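Local coordinates for protein GCN5-related N-acetyltransferase (Streptococcus suis, PDB 3G3S) that probably transfers an acetyl group from acetyl-CoA to an amine, as a member of the GCN5-related N-acetyltransferase family, at residues Ile32-Ser37 with Gln41-Leu46. Sequence-based numbering, arbitrary orientation.
Sequences IYVDDS and QSALAL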
loop_
_atom_site.group_PDB
_atom_site.type_symbol
_atom_site.label_atom_id
_atom_site.label_comp_id
_atom_site.label_asym_id
_atom_site.label_seq_id
_atom_site.Cartn_x
_atom_site.Cartn_y
_atom_site.Cartn_z
ATOM N N ILE A 32 -1.121 -9.119 11.557
ATOM C CA ILE A 32 -2.531 -9.083 11.842
ATOM C C ILE A 32 -3.029 -10.470 12.250
ATOM O O ILE A 32 -2.771 -11.409 11.557
ATOM C CB ILE A 32 -3.288 -8.696 10.610
ATOM C CG1 ILE A 32 -2.938 -7.216 10.237
ATOM C CG2 ILE A 32 -4.784 -8.798 10.860
ATOM C CD1 ILE A 32 -3.436 -6.176 11.215
ATOM N N TYR A 33 -3.767 -10.515 13.341
ATOM C CA TYR A 33 -4.348 -11.754 13.866
ATOM C C TYR A 33 -5.842 -11.528 14.062
ATOM O O TYR A 33 -6.295 -10.424 14.370
ATOM C CB TYR A 33 -3.714 -12.093 15.186
ATOM C CG TYR A 33 -2.242 -12.314 15.104
ATOM C CD1 TYR A 33 -1.351 -11.255 15.227
ATOM C CD2 TYR A 33 -1.729 -13.565 14.928
ATOM C CE1 TYR A 33 0.008 -11.460 15.178
ATOM C CE2 TYR A 33 -0.364 -13.769 14.860
ATOM C CZ TYR A 33 0.489 -12.708 14.987
ATOM O OH TYR A 33 1.829 -12.911 14.919
ATOM N N VAL A 34 -6.621 -12.590 13.889
ATOM C CA VAL A 34 -8.052 -12.467 13.999
ATOM C C VAL A 34 -8.587 -13.677 14.724
ATOM O O VAL A 34 -7.867 -14.659 14.930
ATOM C CB VAL A 34 -8.745 -12.294 12.612
ATOM C CG1 VAL A 34 -8.337 -10.959 11.957
ATOM C CG2 VAL A 34 -8.445 -13.482 11.669
ATOM N N ASP A 35 -9.820 -13.558 15.180
ATOM C CA ASP A 35 -10.473 -14.677 15.851
ATOM C C ASP A 35 -10.812 -15.795 14.853
ATOM O O ASP A 35 -10.706 -16.968 15.192
ATOM C CB ASP A 35 -11.727 -14.222 16.610
ATOM C CG ASP A 35 -12.846 -13.745 15.709
ATOM O OD1 ASP A 35 -12.595 -13.080 14.674
ATOM O OD2 ASP A 35 -14.018 -13.976 16.087
ATOM N N ASP A 36 -11.173 -15.450 13.627
ATOM C CA ASP A 36 -11.617 -16.447 12.669
ATOM C C ASP A 36 -11.282 -15.971 11.289
ATOM O O ASP A 36 -11.748 -14.915 10.870
ATOM C CB ASP A 36 -13.132 -16.632 12.831
ATOM C CG ASP A 36 -13.707 -17.765 11.984
ATOM O OD1 ASP A 36 -13.634 -17.726 10.737
ATOM O OD2 ASP A 36 -14.297 -18.678 12.595
ATOM N N SER A 37 -10.482 -16.748 10.570
ATOM C CA SER A 37 -10.067 -16.352 9.229
ATOM C C SER A 37 -11.243 -16.102 8.317
ATOM O O SER A 37 -11.264 -15.119 7.591
ATOM C CB SER A 37 -9.169 -17.435 8.592
ATOM N N GLN A 41 -14.439 -11.303 13.403
ATOM C CA GLN A 41 -15.210 -10.335 14.177
ATOM C C GLN A 41 -14.329 -9.548 15.166
ATOM O O GLN A 41 -14.765 -8.563 15.737
ATOM C CB GLN A 41 -16.270 -11.028 15.009
ATOM C CG GLN A 41 -17.309 -11.886 14.316
ATOM C CD GLN A 41 -18.296 -12.464 15.359
ATOM O OE1 GLN A 41 -19.011 -11.709 16.032
ATOM N NE2 GLN A 41 -18.314 -13.797 15.509
ATOM N N SER A 42 -13.118 -10.038 15.388
ATOM C CA SER A 42 -12.171 -9.496 16.330
ATOM C C SER A 42 -10.801 -9.525 15.670
ATOM O O SER A 42 -10.473 -10.460 14.989
ATOM C CB SER A 42 -12.193 -10.327 17.625
ATOM O OG SER A 42 -13.512 -10.371 18.179
ATOM N N ALA A 43 -10.009 -8.475 15.848
ATOM C CA ALA A 43 -8.692 -8.423 15.262
ATOM C C ALA A 43 -7.662 -7.698 16.152
ATOM O O ALA A 43 -7.987 -6.904 17.038
ATOM C CB ALA A 43 -8.751 -7.769 13.854
ATOM N N LEU A 44 -6.406 -8.006 15.864
ATOM C CA LEU A 44 -5.242 -7.508 16.561
ATOM C C LEU A 44 -4.203 -7.082 15.542
ATOM O O LEU A 44 -3.815 -7.851 14.671
ATOM C CB LEU A 44 -4.620 -8.604 17.440
ATOM C CG LEU A 44 -3.246 -8.335 18.062
ATOM C CD1 LEU A 44 -3.278 -7.223 19.130
ATOM C CD2 LEU A 44 -2.702 -9.638 18.675
ATOM N N ALA A 45 -3.829 -5.808 15.590
ATOM C CA ALA A 45 -2.715 -5.328 14.823
ATOM C C ALA A 45 -1.541 -5.341 15.820
ATOM O O ALA A 45 -1.512 -4.585 16.811
ATOM C CB ALA A 45 -2.998 -3.913 14.259
ATOM N N LEU A 46 -0.566 -6.205 15.566
ATOM C CA LEU A 46 0.572 -6.389 16.461
ATOM C C LEU A 46 1.844 -5.975 15.773
ATOM O O LEU A 46 2.184 -6.487 14.707
ATOM C CB LEU A 46 0.644 -7.858 16.878
ATOM C CG LEU A 46 1.762 -8.285 17.821
ATOM C CD1 LEU A 46 1.620 -7.630 19.168
ATOM C CD2 LEU A 46 1.788 -9.844 17.935
HETATM O O HOH W 1 -15.177 -12.221 18.134
HETATM O O HOH W 2 -15.824 -15.069 14.266
#
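Tyr33 and Leu44 form a hydrogen-bonded pair of an antiparallel beta hairpin: Tyr33 N gives a nearly straight bond to Leu44 O (3.0 Å, 165° at the hydrogen), and Leu44 N returns one to Tyr33 O. Ile32 with Ala45 and Val34 with Ala43 are the flanking non-hydrogen-bonded pairs. On the face of Tyr33, the phenol ring runs alongside Leu44 and reaches past it, so that CD1 meets Leu44 CD2 while CE1 lies 3.7 Å from Leu46 CD2; both methyls approach the ring obliquely. The reverse face is tightly filled by aliphatic groups. In Ile32 a chi2 of -68° turns CD1 toward Ala45, 3.8 Å from its CB; Val34 CG1 touches Ala43 CB at 3.7 Å.

Toward the turn, packing gives way to polar contacts and water. Asp35 N still bonds Ser42 O, and with CG between the backbone N and the carbonyl carbon (chi1 67°), the carboxylate meets the amides of Gln41, just before the second strand, and Ser42, its first residue. OD1 takes both: Gln41 N at 2.9 Å on the syn side, close to the carboxylate plane, and Ser42 N at 3.2 Å from above it. OD2 accepts from two waters, one of which accepts from Gln41 NE2. Asp35 thus closes the turn end of the hairpin through backbone amides, whereas the side-chain amide of Gln41 reaches it through a water.

Strand 42-48 continues the sheet to strand 52-58, with Ser42 OG bonded to Gln59 O. Helices 2-13 and 19-26 cover the Ile32 face and helix 62-68 the Tyr33 face. Strand 31-34 is the outermost on its side of the sheet within this chain, and there the second subunit makes backbone hydrogen bonds to Ile32.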